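Local coordinates for protein probable amidase (Thermus thermophilus, PDB 2DC0) that belongs to the amidase family, whose fold packs helices against a mixed beta sheet, and is probably an amidase, at residues Leu52-Glu55 / Leu56-Gln60; Lys29-Gln32 / Asp33-Ala36; Gln60-Gly63 / Pro64-Leu68. All coordinates share one frame; numbering follows the deposited sequence.

Contact 1 (Leu52-Glu55 / Leu56-Gln60)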
loop_
_atom_site.group_PDB
_atom_site.type_symbol
_atom_site.label_atom_id
_atom_site.label_comp_id
_atom_site.label_asym_id
_atom_site.label_seq_id
_atom_site.Cartn_x
_atom_site.Cartn_y
_atom_site.Cartn_z
ATOM N N LEU A 52 37.354 -5.119 21.770
ATOM C CA LEU A 52 37.158 -5.687 20.442
ATOM C C LEU A 52 38.483 -6.020 19.774
ATOM O O LEU A 52 38.575 -6.985 19.020
ATOM C CB LEU A 52 36.362 -4.720 19.558
ATOM C CG LEU A 52 34.900 -4.509 19.974
ATOM C CD1 LEU A 52 34.268 -3.426 19.110
ATOM C CD2 LEU A 52 34.133 -5.821 19.855
ATOM N N THR A 53 39.505 -5.218 20.054
ATOM C CA THR A 53 40.824 -5.437 19.476
ATOM C C THR A 53 41.424 -6.740 20.002
ATOM O O THR A 53 41.915 -7.570 19.231
ATOM C CB THR A 53 41.772 -4.270 19.813
ATOM O OG1 THR A 53 41.270 -3.064 19.224
ATOM C CG2 THR A 53 43.177 -4.543 19.280
ATOM N N GLU A 54 41.378 -6.920 21.317
ATOM C CA GLU A 54 41.922 -8.121 21.934
ATOM C C GLU A 54 41.150 -9.366 21.494
ATOM O O GLU A 54 41.748 -10.407 21.220
ATOM C CB GLU A 54 41.892 -7.982 23.460
ATOM C CG GLU A 54 42.659 -9.060 24.209
ATOM C CD GLU A 54 44.053 -9.284 23.648
ATOM O OE1 GLU A 54 44.744 -8.292 23.328
ATOM O OE2 GLU A 54 44.465 -10.456 23.537
ATOM N N GLU A 55 39.826 -9.263 21.421
ATOM C CA GLU A 55 39.004 -10.396 20.995
ATOM C C GLU A 55 39.409 -10.851 19.598
ATOM O O GLU A 55 39.561 -12.045 19.342
ATOM C CB GLU A 55 37.517 -10.021 21.015
ATOM C CG GLU A 55 36.867 -10.160 22.385
ATOM C CD GLU A 55 35.446 -9.622 22.438
ATOM O OE1 GLU A 55 34.753 -9.635 21.398
ATOM O OE2 GLU A 55 35.011 -9.193 23.530
ATOM N N LEU A 56 39.595 -9.891 18.698
ATOM C CA LEU A 56 39.988 -10.196 17.332
ATOM C C LEU A 56 41.355 -10.870 17.289
ATOM O O LEU A 56 41.572 -11.806 16.520
ATOM C CB LEU A 56 40.021 -8.916 16.493
ATOM C CG LEU A 56 40.294 -9.068 14.991
ATOM C CD1 LEU A 56 39.260 -9.991 14.364
ATOM C CD2 LEU A 56 40.255 -7.697 14.334
ATOM N N ARG A 57 42.282 -10.403 18.113
ATOM C CA ARG A 57 43.613 -10.993 18.122
ATOM C C ARG A 57 43.592 -12.455 18.535
ATOM O O ARG A 57 44.448 -13.230 18.113
ATOM C CB ARG A 57 44.541 -10.195 19.036
ATOM C CG ARG A 57 44.910 -8.851 18.453
ATOM C CD ARG A 57 45.622 -7.975 19.456
ATOM N NE ARG A 57 46.022 -6.704 18.857
ATOM C CZ ARG A 57 46.533 -5.691 19.545
ATOM N NH1 ARG A 57 46.702 -5.799 20.857
ATOM N NH2 ARG A 57 46.877 -4.572 18.922
ATOM N N ARG A 58 42.612 -12.839 19.347
ATOM C CA ARG A 58 42.517 -14.225 19.782
ATOM C C ARG A 58 41.408 -14.996 19.067
ATOM O O ARG A 58 40.867 -15.961 19.600
ATOM C CB ARG A 58 42.332 -14.303 21.303
ATOM C CG ARG A 58 41.025 -13.766 21.844
ATOM C CD ARG A 58 40.929 -14.079 23.338
ATOM N NE ARG A 58 39.586 -13.876 23.883
ATOM C CZ ARG A 58 39.114 -12.710 24.317
ATOM N NH1 ARG A 58 39.873 -11.623 24.280
ATOM N NH2 ARG A 58 37.880 -12.634 24.790
ATOM N N GLY A 59 41.080 -14.556 17.855
ATOM C CA GLY A 59 40.064 -15.218 17.051
ATOM C C GLY A 59 38.642 -15.286 17.580
ATOM O O GLY A 59 37.933 -16.251 17.307
ATOM N N GLN A 60 38.217 -14.274 18.328
ATOM C CA GLN A 60 36.860 -14.246 18.866
ATOM C C GLN A 60 36.050 -13.144 18.182
ATOM O O GLN A 60 35.932 -12.031 18.694
ATOM C CB GLN A 60 36.895 -14.011 20.378
ATOM C CG GLN A 60 37.575 -15.124 21.176
ATOM C CD GLN A 60 36.794 -16.432 21.147
ATOM O OE1 GLN A 60 36.641 -17.057 20.094
ATOM N NE2 GLN A 60 36.288 -16.847 22.307
#
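Glu55 O and Gln60 N form the shortest hydrogen bond of this local contact, 2.8 Å long, where helix 42-57 runs out. The N-H aims well at its acceptor (160° at the hydrogen), although the donor stands above the carbonyl plane. A second, weak bond reaches Glu55 O from Arg58 N at 3.2 Å, so two amides converge on this one carbonyl. Just upstream the ordinary helical spacing still holds: Arg57 N donates to Thr53 O over 3.1 Å, and Arg58 N to Glu54 O over 3.2 Å.

On the flank of the helix, Thr53 and Arg57, one turn apart, send their side chains out alongside each other. The methyl CG2 of Thr53 sits over the centre of one guanidinium face, 3.6 Å from Arg57 CZ. The hydroxyl OG1 of Thr53 is engaged one turn earlier with Ala49 O, which probably helps to hold the rotation that turns the methyl to the arginine. Glu54 crosses Arg57 at about a right angle; its OE1 stays 4.0 Å from Arg57 NH1, beyond salt-bridge distance and probably a weak attraction at most.

Arg58 CG stands between the backbone N and the carbonyl carbon (chi1 67°), which folds the chain back over the preceding turn. Its NH1 comes to 3.6 Å from Glu55 CA, while Glu54 CG meets the guanidinium edge in plane. Glu55 offers Arg58 its aliphatic CG; its carboxylate turns instead to a salt bridge with Arg62. Behind these groups, Leu52, Thr53 and Leu56 pack on Pro17 of helix 17-30.

Gly59 N donates to Leu56 O at 3.1 Å, and the positive phi of Gly59 (62°) turns the chain so that Gln60 N reaches back to Glu55 O. Together the two bonds mark a Schellman motif with Gly59 as C-prime, closing helix 42-57.

Contact 2 (Lys29-Gln32 / Asp33-Ala36)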
loop_
_atom_site.group_PDB
_atom_site.type_symbol
_atom_site.label_atom_id
_atom_site.label_comp_id
_atom_site.label_asym_id
_atom_site.label_seq_id
_atom_site.Cartn_x
_atom_site.Cartn_y
_atom_site.Cartn_z
ATOM N N LYS A 29 37.360 15.347 15.599
ATOM C CA LYS A 29 38.006 16.510 16.180
ATOM C C LYS A 29 38.314 17.552 15.106
ATOM O O LYS A 29 38.036 18.734 15.289
ATOM C CB LYS A 29 39.292 16.091 16.888
ATOM C CG LYS A 29 39.975 17.206 17.669
ATOM C CD LYS A 29 40.394 16.702 19.048
ATOM C CE LYS A 29 41.214 15.420 18.935
ATOM N NZ LYS A 29 41.208 14.599 20.186
ATOM N N ALA A 30 38.863 17.106 13.980
ATOM C CA ALA A 30 39.226 18.006 12.887
ATOM C C ALA A 30 38.057 18.783 12.280
ATOM O O ALA A 30 38.198 19.961 11.945
ATOM C CB ALA A 30 39.944 17.222 11.792
ATOM N N PHE A 31 36.912 18.122 12.134
ATOM C CA PHE A 31 35.721 18.736 11.551
ATOM C C PHE A 31 34.636 18.963 12.589
ATOM O O PHE A 31 33.443 18.961 12.276
ATOM C CB PHE A 31 35.184 17.846 10.426
ATOM C CG PHE A 31 36.032 17.871 9.189
ATOM C CD1 PHE A 31 35.879 18.889 8.250
ATOM C CD2 PHE A 31 37.020 16.908 8.985
ATOM C CE1 PHE A 31 36.699 18.952 7.129
ATOM C CE2 PHE A 31 37.845 16.962 7.870
ATOM C CZ PHE A 31 37.686 17.987 6.937
ATOM N N GLN A 32 35.059 19.159 13.831
ATOM C CA GLN A 32 34.133 19.378 14.930
ATOM C C GLN A 32 33.164 20.531 14.663
ATOM O O GLN A 32 32.005 20.475 15.073
ATOM C CB GLN A 32 34.925 19.646 16.208
ATOM C CG GLN A 32 34.081 19.776 17.452
ATOM C CD GLN A 32 34.927 19.758 18.709
ATOM O OE1 GLN A 32 35.891 20.517 18.833
ATOM N NE2 GLN A 32 34.574 18.885 19.646
ATOM N N ASP A 33 33.633 21.562 13.963
ATOM C CA ASP A 33 32.785 22.711 13.677
ATOM C C ASP A 33 31.604 22.384 12.758
ATOM O O ASP A 33 30.659 23.168 12.658
ATOM C CB ASP A 33 33.621 23.866 13.109
ATOM C CG ASP A 33 34.603 24.432 14.139
ATOM O OD1 ASP A 33 34.304 24.347 15.351
ATOM O OD2 ASP A 33 35.663 24.970 13.747
ATOM N N ARG A 34 31.647 21.233 12.093
ATOM C CA ARG A 34 30.537 20.833 11.237
ATOM C C ARG A 34 29.343 20.448 12.122
ATOM O O ARG A 34 28.210 20.355 11.651
ATOM C CB ARG A 34 30.944 19.665 10.333
ATOM C CG ARG A 34 31.915 20.050 9.226
ATOM C CD ARG A 34 31.313 21.128 8.329
ATOM N NE ARG A 34 31.889 21.115 6.986
ATOM C CZ ARG A 34 33.100 21.572 6.673
ATOM N NH1 ARG A 34 33.883 22.088 7.604
ATOM N NH2 ARG A 34 33.531 21.513 5.421
ATOM N N ASN A 35 29.620 20.218 13.406
ATOM C CA ASN A 35 28.597 19.896 14.403
ATOM C C ASN A 35 27.758 18.662 14.075
ATOM O O ASN A 35 26.548 18.640 14.303
ATOM C CB ASN A 35 27.702 21.132 14.598
ATOM C CG ASN A 35 26.851 21.056 15.853
ATOM O OD1 ASN A 35 27.310 20.613 16.906
ATOM N ND2 ASN A 35 25.604 21.511 15.748
ATOM N N ALA A 36 28.410 17.621 13.571
ATOM C CA ALA A 36 27.716 16.392 13.200
ATOM C C ALA A 36 27.335 15.487 14.366
ATOM O O ALA A 36 26.400 14.693 14.256
ATOM C CB ALA A 36 28.567 15.600 12.200
HETATM O O HOH W 1 36.441 22.100 12.821
HETATM O O HOH W 2 31.248 17.301 13.373
#
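Phe31 O is held from two directions, by Arg34 N at 2.9 Å and by a water that donates to it at 3.0 Å. The same water accepts from Ala36 N, 2.9 Å from the water oxygen, and so extends the turn by one bridged link. The next carbonyl repeats the direct bond, Asn35 N donating to Gln32 O over 2.9 Å. Both direct donors stand 49° out of their carbonyl planes, and both bonds span three residues, as expected of 3-10 turns. A second water donates to Ala30 O and accepts from Asp33 N, whose nitrogen is 3.1 Å from the water oxygen, across the point where helix 17-30 has ended.

The side chains of Phe31 and Arg34 extend alongside each other. Arg34 bends at chi2 (-59°), and its NH1 comes to 3.8 Å from Phe31 CD1, in the plane of the ring and at its edge. Relative to the guanidinium, CD1 lies over one face, offset towards the rim; the two planes are 80° apart. Arg34 NE and NH2 are bonded to Asn136 O and Ala137 O, while Asn35 ND2 reaches Thr131 O and Pro133 O.

The charge therefore meets the ring edge rather than its pi face, which makes this van der Waals packing and not a cation-pi pair; the carbonyls of Asn136 and Ala137 probably fix the guanidinium.

Contact 3 (Gln60-Gly63 / Pro64-Leu68)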
loop_
_atom_site.group_PDB
_atom_site.type_symbol
_atom_site.label_atom_id
_atom_site.label_comp_id
_atom_site.label_asym_id
_atom_site.label_seq_id
_atom_site.Cartn_x
_atom_site.Cartn_y
_atom_site.Cartn_z
ATOM N N GLN A 60 38.217 -14.274 18.328
ATOM C CA GLN A 60 36.860 -14.246 18.866
ATOM C C GLN A 60 36.050 -13.144 18.182
ATOM O O GLN A 60 35.932 -12.031 18.694
ATOM C CB GLN A 60 36.895 -14.011 20.378
ATOM C CG GLN A 60 37.575 -15.124 21.176
ATOM C CD GLN A 60 36.794 -16.432 21.147
ATOM O OE1 GLN A 60 36.641 -17.057 20.094
ATOM N NE2 GLN A 60 36.288 -16.847 22.307
ATOM N N VAL A 61 35.493 -13.466 17.019
ATOM C CA VAL A 61 34.702 -12.519 16.239
ATOM C C VAL A 61 33.232 -12.530 16.640
ATOM O O VAL A 61 32.555 -13.546 16.500
ATOM C CB VAL A 61 34.807 -12.842 14.740
ATOM C CG1 VAL A 61 34.000 -11.842 13.928
ATOM C CG2 VAL A 61 36.262 -12.825 14.318
ATOM N N ARG A 62 32.739 -11.394 17.125
ATOM C CA ARG A 62 31.350 -11.281 17.552
ATOM C C ARG A 62 30.375 -11.378 16.388
ATOM O O ARG A 62 29.308 -11.973 16.515
ATOM C CB ARG A 62 31.118 -9.960 18.292
ATOM C CG ARG A 62 31.929 -9.808 19.569
ATOM C CD ARG A 62 31.500 -8.577 20.369
ATOM N NE ARG A 62 32.308 -8.414 21.579
ATOM C CZ ARG A 62 32.122 -7.456 22.483
ATOM N NH1 ARG A 62 31.150 -6.564 22.325
ATOM N NH2 ARG A 62 32.913 -7.382 23.543
ATOM N N GLY A 63 30.742 -10.793 15.253
ATOM C CA GLY A 63 29.870 -10.830 14.095
ATOM C C GLY A 63 30.499 -10.170 12.882
ATOM O O GLY A 63 31.687 -9.861 12.897
ATOM N N PRO A 64 29.724 -9.931 11.814
ATOM C CA PRO A 64 30.229 -9.305 10.588
ATOM C C PRO A 64 30.684 -7.855 10.714
ATOM O O PRO A 64 31.435 -7.368 9.874
ATOM C CB PRO A 64 29.065 -9.470 9.612
ATOM C CG PRO A 64 27.866 -9.411 10.518
ATOM C CD PRO A 64 28.297 -10.282 11.676
ATOM N N LEU A 65 30.242 -7.169 11.763
ATOM C CA LEU A 65 30.618 -5.773 11.970
ATOM C C LEU A 65 31.642 -5.611 13.091
ATOM O O LEU A 65 31.930 -4.493 13.513
ATOM C CB LEU A 65 29.376 -4.942 12.301
ATOM C CG LEU A 65 28.290 -4.911 11.219
ATOM C CD1 LEU A 65 27.136 -4.023 11.666
ATOM C CD2 LEU A 65 28.892 -4.390 9.917
ATOM N N HIS A 66 32.191 -6.725 13.566
ATOM C CA HIS A 66 33.159 -6.700 14.662
ATOM C C HIS A 66 34.271 -5.652 14.542
ATOM O O HIS A 66 35.082 -5.690 13.622
ATOM C CB HIS A 66 33.788 -8.089 14.831
ATOM C CG HIS A 66 34.651 -8.219 16.050
ATOM N ND1 HIS A 66 35.836 -7.532 16.200
ATOM C CD2 HIS A 66 34.495 -8.950 17.179
ATOM C CE1 HIS A 66 36.373 -7.833 17.369
ATOM N NE2 HIS A 66 35.578 -8.691 17.983
ATOM N N GLY A 67 34.292 -4.716 15.485
ATOM C CA GLY A 67 35.318 -3.691 15.501
ATOM C C GLY A 67 35.157 -2.502 14.571
ATOM O O GLY A 67 36.020 -1.624 14.548
ATOM N N LEU A 68 34.070 -2.458 13.804
ATOM C CA LEU A 68 33.845 -1.347 12.879
ATOM C C LEU A 68 33.102 -0.195 13.559
ATOM O O LEU A 68 32.013 -0.382 14.105
ATOM C CB LEU A 68 33.056 -1.831 11.655
ATOM C CG LEU A 68 33.711 -2.977 10.871
ATOM C CD1 LEU A 68 32.807 -3.432 9.738
ATOM C CD2 LEU A 68 35.057 -2.521 10.339
#
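Gly63 and His66 close a type I beta turn, overlapped by a type II turn from Leu65 to Leu68, the two sharing Leu65 and His66, and the pair carries the chain from helix 42-57 to strand 69-73. Each turn is closed by a backbone hydrogen bond. His66 N donates to Gly63 O over 3.2 Å, with the donor 65° out of the carbonyl plane, and Leu68 N donates to Leu65 O over 3.0 Å. Gly67 occupies the third position of the second turn with phi at 80°, an angle suited to glycine.

The non-polar packing gathers round the His66 imidazole. Its CG lies anti to the backbone N (chi1 -172°), which swings the ring back beneath residues 60-62. Arg62 crosses it at about a right angle, CG touching CD2 of His66 at 3.6 Å, and Arg62 CA lies in the ring plane at its edge. Arg62 NE makes a salt bridge with Glu55 OE1. On the turn itself, Pro64 and Leu65 both rest on Phe218 of helix 213-224.

Val61 CG1, itself anti to the backbone N, reaches CB of His66 at 3.9 Å.

How the contacts relate
Contacts 1 and 3 form one continuous piece of chain, sharing Gln60, with centres 9 Å apart. The helix end at 52-60 hands over to the paired turns of 60-68, and the chain doubles back far enough for Glu55 OE1 to form a 2.7 Å salt bridge with Arg62 NE. Leu52 CD2 packs 3.6 Å from Arg62 NE. Contact 2, at 29-36, comes earlier in the sequence and touches neither: its nearest atoms are about 18 Å from contact 1 and about 16 Å from contact 3. It ends helix 17-30, the helix whose Pro17 packs against contact 1, and leads into strand 37-40, outermost in the sheet of this chain.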